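Local coordinates for conserved hypothetical protein (Caulobacter vibrioides, PDB 1XFJ) that probably acts as a purine nucleoside phosphorylase of the YfiH/LACC1 family, splitting inosine with phosphate and deaminating adenosine, at residues Q46-P49 with A50-E53; F178-R181 with F182-D185. All coordinates share one frame; numbering follows the deposited sequence.

Contact 1: Q46-P49 with A50-E53; sequences QDEP and ADVE
Asp51 brings OD2 across the start of the Glu48 side chain, 3.7 Å from CB of Glu48, while the Glu48 chain bends at chi2 (-70°), carrying its own carboxylate away. The two acid groups are turned steeply against each other, their planes 74° apart, and their oxygens stay well separated. Each is occupied by water instead: one water donates to OE1 of Glu48 and accepts from N of Ala50, an amide of the first helical turn, and another donates both to OD2 of Asp51 and to OD1 of Asp47. That second water sits between two acids whose oxygens, Asp47 OD1 and Asp51 OD2, are 4.5 Å apart, and probably eases their mutual repulsion. Asp47, with CG anti to its own nitrogen (chi1 -172°), also receives N of Glu48 on OD1 at 2.6 Å, the amide coming from well above the carboxylate plane. Its other oxygen, OD2, rests 3.9 Å from CG2 of buried Val52 and is hydrogen-bonded by Ser32 and Asn40. CG2 of Val52 further packs 3.5 Å from O of Glu48. That carbonyl accepts N of Val52 almost head-on, at 3.1 Å, and weakly N of Asp51. One residue on, O of Pro49 takes N of Glu53 at 2.9 Å and is joined by a third water to OE2 of Glu53. The Glu53 chain, bent at chi2, has its CG close to that same carbonyl, and its carboxylate forms a salt bridge with Arg43. Glu48 is the N-cap and Pro49 takes the first position after it, where the missing N-H costs the helix no bond: a proline-led, acid-rich N-terminus of helix 49-62.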
loop_
_atom_site.group_PDB
_atom_site.type_symbol
_atom_site.label_atom_id
_atom_site.label_comp_id
_atom_site.label_asym_id
_atom_site.label_seq_id
_atom_site.Cartn_x
_atom_site.Cartn_y
_atom_site.Cartn_z
ATOM N N GLN A 46 -18.802 -1.132 -1.899
ATOM C CA GLN A 46 -20.250 -0.983 -1.960
ATOM C C GLN A 46 -20.731 0.315 -1.312
ATOM O O GLN A 46 -21.916 0.485 -1.026
ATOM C CB GLN A 46 -20.914 -2.205 -1.316
ATOM C CG GLN A 46 -20.774 -3.465 -2.170
ATOM C CD GLN A 46 -21.148 -4.740 -1.435
ATOM O OE1 GLN A 46 -20.389 -5.240 -0.604
ATOM N NE2 GLN A 46 -22.326 -5.270 -1.735
ATOM N N ASP A 47 -19.793 1.233 -1.100
ATOM C CA ASP A 47 -20.083 2.537 -0.502
ATOM C C ASP A 47 -20.730 3.408 -1.580
ATOM O O ASP A 47 -20.797 3.007 -2.742
ATOM C CB ASP A 47 -18.764 3.164 -0.031
ATOM C CG ASP A 47 -18.956 4.433 0.785
ATOM O OD1 ASP A 47 -20.105 4.789 1.112
ATOM O OD2 ASP A 47 -17.933 5.074 1.109
ATOM N N GLU A 48 -21.222 4.585 -1.191
ATOM C CA GLU A 48 -21.823 5.515 -2.146
ATOM C C GLU A 48 -20.701 6.019 -3.051
ATOM O O GLU A 48 -19.729 6.607 -2.572
ATOM C CB GLU A 48 -22.450 6.710 -1.420
ATOM C CG GLU A 48 -23.766 6.430 -0.719
ATOM C CD GLU A 48 -24.913 6.197 -1.685
ATOM O OE1 GLU A 48 -24.778 6.540 -2.882
ATOM O OE2 GLU A 48 -25.962 5.681 -1.239
ATOM N N PRO A 49 -20.824 5.807 -4.370
ATOM C CA PRO A 49 -19.806 6.244 -5.331
ATOM C C PRO A 49 -19.436 7.716 -5.193
ATOM O O PRO A 49 -18.262 8.080 -5.261
ATOM C CB PRO A 49 -20.452 5.939 -6.682
ATOM C CG PRO A 49 -21.326 4.767 -6.377
ATOM C CD PRO A 49 -21.957 5.174 -5.069
ATOM N N ALA A 50 -20.441 8.562 -4.997
ATOM C CA ALA A 50 -20.203 9.995 -4.866
ATOM C C ALA A 50 -19.337 10.317 -3.655
ATOM O O ALA A 50 -18.483 11.200 -3.716
ATOM C CB ALA A 50 -21.532 10.741 -4.775
ATOM N N ASP A 51 -19.566 9.615 -2.549
ATOM C CA ASP A 51 -18.774 9.854 -1.348
ATOM C C ASP A 51 -17.334 9.411 -1.607
ATOM O O ASP A 51 -16.386 10.102 -1.231
ATOM C CB ASP A 51 -19.358 9.099 -0.138
ATOM C CG ASP A 51 -20.621 9.757 0.421
ATOM O OD1 ASP A 51 -20.880 10.938 0.106
ATOM O OD2 ASP A 51 -21.352 9.097 1.191
ATOM N N VAL A 52 -17.176 8.257 -2.252
ATOM C CA VAL A 52 -15.846 7.744 -2.569
ATOM C C VAL A 52 -15.095 8.774 -3.405
ATOM O O VAL A 52 -13.920 9.039 -3.172
ATOM C CB VAL A 52 -15.923 6.418 -3.356
ATOM C CG1 VAL A 52 -14.536 6.014 -3.832
ATOM C CG2 VAL A 52 -16.522 5.323 -2.473
ATOM N N GLU A 53 -15.777 9.365 -4.380
ATOM C CA GLU A 53 -15.140 10.374 -5.214
ATOM C C GLU A 53 -14.747 11.606 -4.406
ATOM O O GLU A 53 -13.700 12.212 -4.656
ATOM C CB GLU A 53 -16.065 10.767 -6.365
ATOM C CG GLU A 53 -16.194 9.671 -7.409
ATOM C CD GLU A 53 -14.841 9.243 -7.956
ATOM O OE1 GLU A 53 -14.133 10.098 -8.530
ATOM O OE2 GLU A 53 -14.482 8.054 -7.809
HETATM O O HOH W 1 -21.179 6.708 2.561
HETATM O O HOH W 2 -23.363 8.244 -4.454
HETATM O O HOH W 3 -16.503 6.372 -6.786
#

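Contact 2: F178-R181 with F182-D185; sequences FLHR and FEAD
Phe178 and Phe182, one helical turn apart, lie side by side and point the same way. Phe178 swings its ring there with CG opposite the backbone nitrogen (chi1 -173°). CE1 of Phe182 sits over one face of the Phe178 ring, 3.5 Å from its CZ; the planes are 23° apart but slid so far that the rings barely overlap, with centroids 4.9 Å apart. The Phe182 ring also meets O of Phe178 at its edge, CD1 to O being 3.5 Å. On another side of the helix Glu183, extended beyond CG, crosses Leu179, its CD 3.6 Å from Leu179 CD1, and brings OE1 to the edge of the His180 ring, near its plane, 3.8 Å from CD2. Asp185 OD2 touches the aliphatic part of Arg181 at CG (3.6 Å); the guanidinium lies farther along, its NE 5.5 Å from that oxygen. Successive i to i+4 backbone bonds, from Phe182 N to Phe178 O through Asp185 N to Arg181 O (2.8 Å), set this spacing. The phenylalanines pack among helix 134-139 (Trp134), strand 201-204 (Phe204) and helix 206-216 (Phe209), while Phe178 and Leu179 rest on Phe193 of strand 193-195.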
loop_
_atom_site.group_PDB
_atom_site.type_symbol
_atom_site.label_atom_id
_atom_site.label_comp_id
_atom_site.label_asym_id
_atom_site.label_seq_id
_atom_site.Cartn_x
_atom_site.Cartn_y
_atom_site.Cartn_z
ATOM N N PHE A 178 -1.153 -21.931 4.053
ATOM C CA PHE A 178 -0.548 -20.618 3.840
ATOM C C PHE A 178 0.932 -20.721 4.196
ATOM O O PHE A 178 1.805 -20.322 3.424
ATOM C CB PHE A 178 -1.227 -19.588 4.746
ATOM C CG PHE A 178 -0.793 -18.167 4.504
ATOM C CD1 PHE A 178 -1.567 -17.311 3.725
ATOM C CD2 PHE A 178 0.372 -17.673 5.085
ATOM C CE1 PHE A 178 -1.190 -15.981 3.533
ATOM C CE2 PHE A 178 0.758 -16.349 4.901
ATOM C CZ PHE A 178 -0.027 -15.499 4.123
ATOM N N LEU A 179 1.202 -21.263 5.380
ATOM C CA LEU A 179 2.570 -21.449 5.858
ATOM C C LEU A 179 3.396 -22.251 4.863
ATOM O O LEU A 179 4.486 -21.845 4.453
ATOM C CB LEU A 179 2.559 -22.198 7.194
ATOM C CG LEU A 179 3.929 -22.757 7.594
ATOM C CD1 LEU A 179 4.856 -21.604 7.943
ATOM C CD2 LEU A 179 3.782 -23.711 8.767
ATOM N N HIS A 180 2.865 -23.403 4.477
ATOM C CA HIS A 180 3.559 -24.282 3.553
ATOM C C HIS A 180 3.772 -23.654 2.182
ATOM O O HIS A 180 4.800 -23.888 1.547
ATOM C CB HIS A 180 2.801 -25.604 3.454
ATOM C CG HIS A 180 2.749 -26.354 4.750
ATOM N ND1 HIS A 180 1.781 -27.295 5.032
ATOM C CD2 HIS A 180 3.541 -26.291 5.847
ATOM C CE1 HIS A 180 1.976 -27.774 6.247
ATOM N NE2 HIS A 180 3.037 -27.182 6.765
ATOM N N ARG A 181 2.820 -22.844 1.729
ATOM C CA ARG A 181 2.959 -22.191 0.430
ATOM C C ARG A 181 4.196 -21.297 0.448
ATOM O O ARG A 181 5.006 -21.322 -0.477
ATOM C CB ARG A 181 1.722 -21.346 0.112
ATOM C CG ARG A 181 1.787 -20.668 -1.251
ATOM C CD ARG A 181 0.575 -19.784 -1.513
ATOM N NE ARG A 181 -0.675 -20.540 -1.517
ATOM C CZ ARG A 181 -1.626 -20.420 -0.597
ATOM N NH1 ARG A 181 -1.477 -19.569 0.412
ATOM N NH2 ARG A 181 -2.729 -21.150 -0.684
ATOM N N PHE A 182 4.338 -20.502 1.506
ATOM C CA PHE A 182 5.488 -19.611 1.626
ATOM C C PHE A 182 6.798 -20.367 1.812
ATOM O O PHE A 182 7.807 -20.031 1.194
ATOM C CB PHE A 182 5.302 -18.635 2.792
ATOM C CG PHE A 182 4.564 -17.384 2.416
ATOM C CD1 PHE A 182 3.191 -17.407 2.199
ATOM C CD2 PHE A 182 5.255 -16.193 2.221
ATOM C CE1 PHE A 182 2.510 -16.263 1.786
ATOM C CE2 PHE A 182 4.585 -15.039 1.807
ATOM C CZ PHE A 182 3.210 -15.077 1.588
ATOM N N GLU A 183 6.789 -21.383 2.668
ATOM C CA GLU A 183 8.004 -22.150 2.912
ATOM C C GLU A 183 8.492 -22.851 1.653
ATOM O O GLU A 183 9.697 -22.964 1.421
ATOM C CB GLU A 183 7.777 -23.183 4.016
ATOM C CG GLU A 183 7.485 -22.572 5.378
ATOM C CD GLU A 183 7.525 -23.595 6.497
ATOM O OE1 GLU A 183 6.975 -24.700 6.311
ATOM O OE2 GLU A 183 8.096 -23.290 7.564
ATOM N N ALA A 184 7.551 -23.312 0.838
ATOM C CA ALA A 184 7.884 -24.012 -0.394
ATOM C C ALA A 184 8.252 -23.077 -1.542
ATOM O O ALA A 184 9.247 -23.296 -2.233
ATOM C CB ALA A 184 6.715 -24.907 -0.808
ATOM N N ASP A 185 7.453 -22.033 -1.743
ATOM C CA ASP A 185 7.687 -21.094 -2.838
ATOM C C ASP A 185 8.746 -20.027 -2.599
ATOM O O ASP A 185 9.358 -19.541 -3.550
ATOM C CB ASP A 185 6.376 -20.411 -3.232
ATOM C CG ASP A 185 5.344 -21.391 -3.748
ATOM O OD1 ASP A 185 5.687 -22.577 -3.927
ATOM O OD2 ASP A 185 4.191 -20.973 -3.979
#

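Overall arrangement
From the N terminus, the chain leaves strand 20-25, runs through a long loop and reaches contact 1, where 46-49 passes directly into helix 49-62. Most strands of the two mixed sheets, from 70-72 to 160-163, and helices 134-139 and 141-151 follow before contact 2, which lies wholly within helix 176-185, between strands 173-175 and 193-195 of the small antiparallel sheet. Each contact is local, with no residues between its segments; they come in series, neither enclosing nor crossing the other. The centres of contacts 1 and 2 are about 37 Å apart. Contact 1 joins a helix start to the preceding loop, whereas contact 2 lies on one helix whose side chains pack against helix 134-139 and the small sheet.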